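Local atomic coordinates of RV0130 (Mycobacterium tuberculosis, PDB entry 2C2I), a protein that probably catalyses the reversible hydration of trans-2-enoyl-CoA thioesters to (3R)-3-hydroxyacyl-CoA as a homodimeric hotdog-fold hydratase. Residues A[16-21]-A[76-81]; A[95-100]-A[140-145]. All coordinates share one frame; numbering follows the deposited sequence.

Overall arrangement
From the N terminus the chain first enters the five-stranded antiparallel sheet through strand 17-25, an outermost strand within the subunit. Contact 1 brings residues 76-81 back to the N-terminal part of this strand, closing a largely helical excursion that runs from helix 28-38 to helix 70-75. The chain then runs along strand 86-95, at the far border of the same sheet within the subunit, and contact 2 opens at its end: residues 95-100 meet the N-terminal part of strand 141-149 after a helix-free excursion, mostly strand, through 105-119 and 122-133. The two contacts thus follow one another without nesting or crossing. Their centres lie about 19 Å apart, and both reach the one sheet.

Contact 1. Residues A[16-21]-A[76-81]; sequences EKVGQS and QMYTVK
Val18 and Tyr78 form the apolar part of this contact. The valine branch CG2 meets the CD2-CE2 side of the ring obliquely, 3.6 Å from Tyr78 CE2, and Val18 CB follows at 3.9 Å from Tyr78 CD2. Met77, present as selenomethionine, packs its side chain on the backbone of Gly19 and Gln20. Its CG is anti to the carbonyl carbon (chi1 -56°), and the chain then runs extended past the strand, with CG 3.8 Å from Gln20 N and SE 3.7 Å from Gly19 C. Gly19 lies where Met77 passes close by, and it adopts a positive phi (142°) that glycine readily allows.

The polar links are indirect, for no hydrogen bond joins the two segments. One water donates to both segments, at 2.7 Å from Val18 O and 2.6 Å from Met77 O, and so bridges two backbone carbonyls. Farther along, Gln76 OE1 comes within 3.3 Å of Ser21 CB, a plain contact; the amide oxygen accepts a hydrogen bond from Asp22 N, while Ser21 OG is bonded to Ala108 N.

Val18 and Gly19 both face Ser110 in a classic beta bulge on the border of the antiparallel sheet. Met77 reaches past this strand to Ala108 and Ser110 of strand 105-119. Residues 76-81 lead from helix 70-75 into strand 79-80, which pairs in parallel with strand 3-4, and Phe4 of that strand packs on both Val18 and Tyr78.

Contact 2. Residues A[95-100]-A[140-145]; sequences RFPAPV and ACVAES
The end of strand 86-95 and the loop that follows it lie against the N-terminal part of strand 141-149, with Arg95 and Val142 forming an antiparallel hydrogen-bonded pair. Arg95 N donates to Val142 O at 2.9 Å, and Val142 N returns a bond to Arg95 O at 3.0 Å. Arg95 O also receives a CA-H...O contact from Cys141 CA, 3.2 Å away.

Beyond this pair the regular strand pairing gives way. Ala140 O lies at the edge of the Phe96 ring, in its plane and 3.5 Å from CD1, and it takes a CA-H...O contact from Phe96 CA. A water donates to both Ala98 O and Ala140 O and so links the loop to residues 140-145, taking over where direct backbone pairing has ended. Cys141 SG, anti to its backbone N (chi1 -178°), approaches the same ring obliquely in a sulfur-aromatic contact: SG is 3.7 Å from Phe96 CE1, and the line from the ring centroid to SG lies 53° off the ring normal.

Ala140 and Cys141 both face Val131 in a classic beta bulge. In this hotdog fold the loop supplies Pro97, Ala98 and Pro99, which by similarity bind substrate, and Phe96 also lies close to Gly63, assigned to the same site on the same basis.

Farther along the loop, Val100 CG2 packs on Ala140 CB at 3.5 Å. Pro97 CG and Val142 CG2 make a looser contact at 4.4 Å. The Arg95 side chain leads away from strand 141-149, and its NH2 bonds to Asn92 OD1 of the second subunit; Arg95 also pairs with a strand of that subunit, which carries the sheet across the dimer interface.

Contact 1. Residues A[16-21]-A[76-81]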
ATOM      1  N   GLU A  16      -2.345   7.046  23.244  1.00 18.40           N
ATOM      2  CA  GLU A  16      -2.079   5.734  23.878  1.00 19.66           C
ATOM      3  C   GLU A  16      -1.621   4.679  22.875  1.00 19.39           C
ATOM      4  O   GLU A  16      -1.940   4.757  21.688  1.00 17.62           O
ATOM      5  CB  GLU A  16      -3.328   5.198  24.592  1.00 19.37           C
ATOM      6  CG  GLU A  16      -3.807   6.062  25.761  1.00 20.63           C
ATOM      7  CD  GLU A  16      -5.055   5.527  26.442  1.00 21.77           C
ATOM      8  OE1 GLU A  16      -5.613   4.484  26.009  1.00 23.13           O
ATOM      9  OE2 GLU A  16      -5.483   6.155  27.431  1.00 24.61           O
ATOM     10  N   LYS A  17      -0.880   3.681  23.371  1.00 20.03           N
ATOM     11  CA  LYS A  17      -0.624   2.447  22.626  1.00 20.46           C
ATOM     12  C   LYS A  17      -1.949   1.698  22.469  1.00 19.79           C
ATOM     13  O   LYS A  17      -2.769   1.665  23.390  1.00 19.88           O
ATOM     14  CB  LYS A  17       0.433   1.586  23.352  1.00 21.14           C
ATOM     15  CG  LYS A  17       0.806   0.289  22.657  1.00 23.19           C
ATOM     16  CD  LYS A  17       1.789  -0.546  23.500  1.00 24.48           C
ATOM     17  CE  LYS A  17       1.899  -1.975  22.965  1.00 30.52           C
ATOM     18  NZ  LYS A  17       3.077  -2.736  23.519  1.00 31.57           N
ATOM     19  N   VAL A  18      -2.186   1.119  21.293  1.00 18.49           N
ATOM     20  CA  VAL A  18      -3.412   0.339  21.080  1.00 18.75           C
ATOM     21  C   VAL A  18      -3.167  -1.166  20.898  1.00 19.05           C
ATOM     22  O   VAL A  18      -4.117  -1.935  20.775  1.00 20.13           O
ATOM     23  CB  VAL A  18      -4.295   0.909  19.932  1.00 18.81           C
ATOM     24  CG1 VAL A  18      -4.885   2.229  20.336  1.00 19.44           C
ATOM     25  CG2 VAL A  18      -3.474   1.050  18.658  1.00 17.86           C
ATOM     26  N   GLY A  19      -1.901  -1.576  20.878  1.00 18.22           N
ATOM     27  CA  GLY A  19      -1.587  -2.984  21.045  1.00 17.17           C
ATOM     28  C   GLY A  19      -0.454  -3.534  20.206  1.00 16.76           C
ATOM     29  O   GLY A  19       0.424  -2.793  19.710  1.00 16.37           O
ATOM     30  N   GLN A  20      -0.440  -4.859  20.144  1.00 16.87           N
ATOM     31  CA  GLN A  20       0.555  -5.613  19.410  1.00 17.52           C
ATOM     32  C   GLN A  20      -0.128  -6.842  18.824  1.00 17.50           C
ATOM     33  O   GLN A  20      -0.904  -7.528  19.497  1.00 17.76           O
ATOM     34  CB  GLN A  20       1.720  -6.005  20.328  1.00 18.40           C
ATOM     35  CG  GLN A  20       2.804  -6.799  19.624  1.00 20.47           C
ATOM     36  CD  GLN A  20       4.032  -6.994  20.480  1.00 25.33           C
ATOM     37  OE1 GLN A  20       4.008  -7.751  21.442  1.00 26.52           O
ATOM     38  NE2 GLN A  20       5.112  -6.312  20.130  1.00 27.06           N
ATOM     39  N   SER A  21       0.148  -7.121  17.559  1.00 16.92           N
ATOM     40  CA  SER A  21      -0.473  -8.256  16.898  1.00 17.71           C
ATOM     41  C   SER A  21       0.217  -9.555  17.298  1.00 19.13           C
ATOM     42  O   SER A  21       1.251  -9.551  17.984  1.00 18.35           O
ATOM     43  CB  SER A  21      -0.380  -8.094  15.380  1.00 16.98           C
ATOM     44  OG  SER A  21       0.942  -8.379  14.934  1.00 17.19           O
ATOM     45  N   GLN A  76      -6.311  -7.558  14.977  1.00 18.90           N
ATOM     46  CA  GLN A  76      -5.858  -8.415  16.067  1.00 19.89           C
ATOM     47  C   GLN A  76      -5.656  -7.618  17.365  1.00 20.47           C
ATOM     48  O   GLN A  76      -5.663  -8.200  18.460  1.00 20.24           O
ATOM     49  CB  GLN A  76      -4.544  -9.130  15.707  1.00 20.38           C
ATOM     50  CG  GLN A  76      -4.685 -10.235  14.658  1.00 21.31           C
ATOM     51  CD  GLN A  76      -3.380 -10.939  14.351  1.00 21.16           C
ATOM     52  OE1 GLN A  76      -2.354 -10.687  14.983  1.00 24.78           O
ATOM     53  NE2 GLN A  76      -3.415 -11.839  13.387  1.00 26.00           N
HETATM   54  N   MSE A  77      -5.490  -6.301  17.235  1.00 19.28           N
HETATM   55  CA  MSE A  77      -5.216  -5.420  18.386  1.00 20.64           C
HETATM   56  C   MSE A  77      -6.446  -4.795  19.038  1.00 21.22           C
HETATM   57  O   MSE A  77      -6.516  -4.704  20.262  1.00 22.14           O
HETATM   58  CB  MSE A  77      -4.285  -4.287  17.964  1.00 20.13           C
HETATM   59  CG  MSE A  77      -2.977  -4.731  17.354  1.00 19.91           C
HETATM   60 SE   MSE A  77      -2.026  -3.125  16.844  1.00 19.89          SE
HETATM   61  CE  MSE A  77      -0.850  -3.818  15.562  1.00 20.19           C
ATOM     62  N   TYR A  78      -7.384  -4.305  18.228  1.00 21.08           N
ATOM     63  CA  TYR A  78      -8.550  -3.560  18.746  1.00 21.94           C
ATOM     64  C   TYR A  78      -9.671  -3.579  17.744  1.00 21.83           C
ATOM     65  O   TYR A  78      -9.458  -3.863  16.557  1.00 20.93           O
ATOM     66  CB  TYR A  78      -8.207  -2.095  19.099  1.00 21.62           C
ATOM     67  CG  TYR A  78      -7.673  -1.284  17.938  1.00 22.21           C
ATOM     68  CD1 TYR A  78      -8.506  -0.448  17.191  1.00 21.49           C
ATOM     69  CD2 TYR A  78      -6.338  -1.368  17.581  1.00 21.36           C
ATOM     70  CE1 TYR A  78      -7.996   0.284  16.106  1.00 23.27           C
ATOM     71  CE2 TYR A  78      -5.826  -0.654  16.509  1.00 22.93           C
ATOM     72  CZ  TYR A  78      -6.646   0.160  15.779  1.00 22.46           C
ATOM     73  OH  TYR A  78      -6.084   0.862  14.727  1.00 24.69           O
ATOM     74  N   THR A  79     -10.877  -3.305  18.233  1.00 22.00           N
ATOM     75  CA  THR A  79     -12.001  -3.044  17.358  1.00 23.05           C
ATOM     76  C   THR A  79     -12.737  -1.821  17.880  1.00 22.01           C
ATOM     77  O   THR A  79     -12.573  -1.444  19.036  1.00 21.80           O
ATOM     78  CB  THR A  79     -12.976  -4.232  17.277  1.00 23.79           C
ATOM     79  OG1 THR A  79     -13.487  -4.508  18.579  1.00 26.09           O
ATOM     80  CG2 THR A  79     -12.268  -5.488  16.723  1.00 26.63           C
ATOM     81  N   VAL A  80     -13.534  -1.208  17.014  1.00 21.90           N
ATOM     82  CA  VAL A  80     -14.313  -0.026  17.371  1.00 22.12           C
ATOM     83  C   VAL A  80     -15.797  -0.325  17.094  1.00 22.93           C
ATOM     84  O   VAL A  80     -16.173  -0.594  15.961  1.00 22.46           O
ATOM     85  CB  VAL A  80     -13.853   1.214  16.561  1.00 21.60           C
ATOM     86  CG1 VAL A  80     -14.714   2.456  16.894  1.00 21.25           C
ATOM     87  CG2 VAL A  80     -12.367   1.505  16.783  1.00 20.44           C
ATOM     88  N   LYS A  81     -16.626  -0.280  18.137  1.00 24.13           N
ATOM     89  CA  LYS A  81     -18.061  -0.550  18.005  1.00 24.76           C
ATOM     90  C   LYS A  81     -18.817   0.678  17.518  1.00 23.93           C
ATOM     91  O   LYS A  81     -18.310   1.806  17.574  1.00 23.30           O
ATOM     92  CB  LYS A  81     -18.653  -1.019  19.343  1.00 25.87           C
ATOM     93  CG  LYS A  81     -18.315  -2.442  19.753  1.00 28.78           C
ATOM     94  CD  LYS A  81     -18.801  -2.700  21.170  1.00 33.66           C
ATOM     95  CE  LYS A  81     -18.878  -4.200  21.508  1.00 35.17           C
ATOM     96  NZ  LYS A  81     -19.268  -4.426  22.933  1.00 37.56           N
TER
HETATM   97  O   HOH W   1      -4.816  -4.176  22.088  1.00 26.45           O

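Contact 2. Residues A[95-100]-A[140-145]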
ATOM      1  N   ARG A  95       8.070   3.830   5.548  1.00  5.68           N
ATOM      2  CA  ARG A  95       9.421   3.422   5.178  1.00  6.65           C
ATOM      3  C   ARG A  95       9.506   1.914   5.362  1.00  7.35           C
ATOM      4  O   ARG A  95       8.710   1.319   6.108  1.00  6.56           O
ATOM      5  CB  ARG A  95      10.477   4.169   6.013  1.00  7.47           C
ATOM      6  CG  ARG A  95      10.566   5.688   5.776  1.00  8.94           C
ATOM      7  CD  ARG A  95      11.080   6.013   4.399  1.00  7.53           C
ATOM      8  NE  ARG A  95      11.295   7.426   4.150  1.00  8.53           N
ATOM      9  CZ  ARG A  95      10.410   8.258   3.583  1.00  7.42           C
ATOM     10  NH1 ARG A  95       9.176   7.860   3.257  1.00  8.32           N
ATOM     11  NH2 ARG A  95      10.766   9.508   3.370  1.00  8.15           N
ATOM     12  N   PHE A  96      10.425   1.281   4.618  1.00  8.29           N
ATOM     13  CA  PHE A  96      10.590  -0.172   4.657  1.00  9.22           C
ATOM     14  C   PHE A  96      12.056  -0.477   4.940  1.00 10.76           C
ATOM     15  O   PHE A  96      12.813  -0.849   4.012  1.00 12.09           O
ATOM     16  CB  PHE A  96      10.191  -0.803   3.310  1.00  9.16           C
ATOM     17  CG  PHE A  96       8.754  -0.556   2.914  1.00  8.71           C
ATOM     18  CD1 PHE A  96       7.721  -1.207   3.572  1.00  8.11           C
ATOM     19  CD2 PHE A  96       8.445   0.333   1.892  1.00  8.65           C
ATOM     20  CE1 PHE A  96       6.386  -0.998   3.207  1.00  6.90           C
ATOM     21  CE2 PHE A  96       7.104   0.554   1.510  1.00  6.87           C
ATOM     22  CZ  PHE A  96       6.082  -0.100   2.166  1.00  6.43           C
ATOM     23  N   PRO A  97      12.491  -0.285   6.197  1.00 11.73           N
ATOM     24  CA  PRO A  97      13.939  -0.400   6.496  1.00 12.84           C
ATOM     25  C   PRO A  97      14.595  -1.735   6.119  1.00 14.56           C
ATOM     26  O   PRO A  97      15.740  -1.743   5.653  1.00 15.89           O
ATOM     27  CB  PRO A  97      14.001  -0.152   8.002  1.00 13.24           C
ATOM     28  CG  PRO A  97      12.796   0.813   8.244  1.00 12.38           C
ATOM     29  CD  PRO A  97      11.720   0.141   7.389  1.00 11.48           C
ATOM     30  N   ALA A  98      13.881  -2.830   6.300  1.00 15.29           N
ATOM     31  CA  ALA A  98      14.412  -4.173   6.023  1.00 16.51           C
ATOM     32  C   ALA A  98      13.444  -4.970   5.151  1.00 16.44           C
ATOM     33  O   ALA A  98      12.236  -4.930   5.369  1.00 15.19           O
ATOM     34  CB  ALA A  98      14.642  -4.910   7.311  1.00 17.13           C
ATOM     35  N   PRO A  99      13.978  -5.737   4.186  1.00 17.49           N
ATOM     36  CA  PRO A  99      13.122  -6.632   3.404  1.00 17.42           C
ATOM     37  C   PRO A  99      12.495  -7.757   4.248  1.00 17.02           C
ATOM     38  O   PRO A  99      12.966  -8.069   5.342  1.00 17.71           O
ATOM     39  CB  PRO A  99      14.080  -7.225   2.348  1.00 17.45           C
ATOM     40  CG  PRO A  99      15.238  -6.300   2.306  1.00 20.10           C
ATOM     41  CD  PRO A  99      15.382  -5.782   3.731  1.00 18.18           C
ATOM     42  N   VAL A 100      11.412  -8.328   3.748  1.00 16.57           N
ATOM     43  CA  VAL A 100      10.750  -9.414   4.423  1.00 17.76           C
ATOM     44  C   VAL A 100      11.018 -10.648   3.566  1.00 18.66           C
ATOM     45  O   VAL A 100      10.378 -10.817   2.520  1.00 18.93           O
ATOM     46  CB  VAL A 100       9.235  -9.155   4.551  1.00 16.77           C
ATOM     47  CG1 VAL A 100       8.525 -10.325   5.242  1.00 18.89           C
ATOM     48  CG2 VAL A 100       8.974  -7.832   5.305  1.00 16.56           C
ATOM     49  N   ALA A 140      10.404  -4.006   9.339  1.00 10.49           N
ATOM     50  CA  ALA A 140       9.992  -4.236   7.967  1.00  9.45           C
ATOM     51  C   ALA A 140       9.252  -3.016   7.450  1.00  9.63           C
ATOM     52  O   ALA A 140       9.320  -2.702   6.264  1.00  8.93           O
ATOM     53  CB  ALA A 140       9.120  -5.455   7.870  1.00 10.26           C
ATOM     54  N   CYS A 141       8.566  -2.312   8.348  1.00  8.70           N
ATOM     55  CA  CYS A 141       7.737  -1.200   7.905  1.00  8.10           C
ATOM     56  C   CYS A 141       7.488  -0.279   9.086  1.00  8.11           C
ATOM     57  O   CYS A 141       7.206  -0.750  10.186  1.00  9.47           O
ATOM     58  CB  CYS A 141       6.417  -1.747   7.373  1.00  8.13           C
ATOM     59  SG  CYS A 141       5.301  -0.451   6.738  1.00  9.03           S
ATOM     60  N   VAL A 142       7.613   1.027   8.849  1.00  8.54           N
ATOM     61  CA  VAL A 142       7.230   2.054   9.814  1.00  8.47           C
ATOM     62  C   VAL A 142       6.258   2.953   9.048  1.00  7.89           C
ATOM     63  O   VAL A 142       6.625   3.544   8.037  1.00  7.44           O
ATOM     64  CB  VAL A 142       8.410   2.892  10.337  1.00  9.81           C
ATOM     65  CG1 VAL A 142       7.932   3.890  11.416  1.00  9.19           C
ATOM     66  CG2 VAL A 142       9.547   2.006  10.892  1.00 11.16           C
ATOM     67  N   ALA A 143       5.028   3.067   9.545  1.00  7.29           N
ATOM     68  CA  ALA A 143       3.971   3.769   8.801  1.00  7.03           C
ATOM     69  C   ALA A 143       3.158   4.644   9.722  1.00  6.81           C
ATOM     70  O   ALA A 143       2.894   4.267  10.850  1.00  8.20           O
ATOM     71  CB  ALA A 143       3.038   2.770   8.128  1.00  6.81           C
ATOM     72  N   GLU A 144       2.770   5.805   9.231  1.00  5.64           N
ATOM     73  CA  GLU A 144       1.700   6.543   9.885  1.00  6.63           C
ATOM     74  C   GLU A 144       0.517   6.576   8.910  1.00  5.55           C
ATOM     75  O   GLU A 144       0.653   7.076   7.788  1.00  5.72           O
ATOM     76  CB  GLU A 144       2.163   7.949  10.227  1.00  6.53           C
ATOM     77  CG  GLU A 144       1.106   8.733  11.018  1.00  7.85           C
ATOM     78  CD  GLU A 144       1.642  10.073  11.437  1.00 13.09           C
ATOM     79  OE1 GLU A 144       2.586  10.091  12.250  1.00 17.29           O
ATOM     80  OE2 GLU A 144       1.185  11.103  10.923  1.00 12.52           O
ATOM     81  N   SER A 145      -0.619   6.019   9.343  1.00  6.51           N
ATOM     82  CA  SER A 145      -1.772   5.766   8.461  1.00  5.38           C
ATOM     83  C   SER A 145      -3.010   6.471   9.019  1.00  5.94           C
ATOM     84  O   SER A 145      -3.024   6.884  10.178  1.00  5.55           O
ATOM     85  CB  SER A 145      -2.051   4.270   8.318  1.00  5.70           C
ATOM     86  OG  SER A 145      -2.384   3.666   9.568  1.00  6.99           O
TER
HETATM   87  O   HOH W   2      10.013  -4.285   4.212  1.00 10.69           O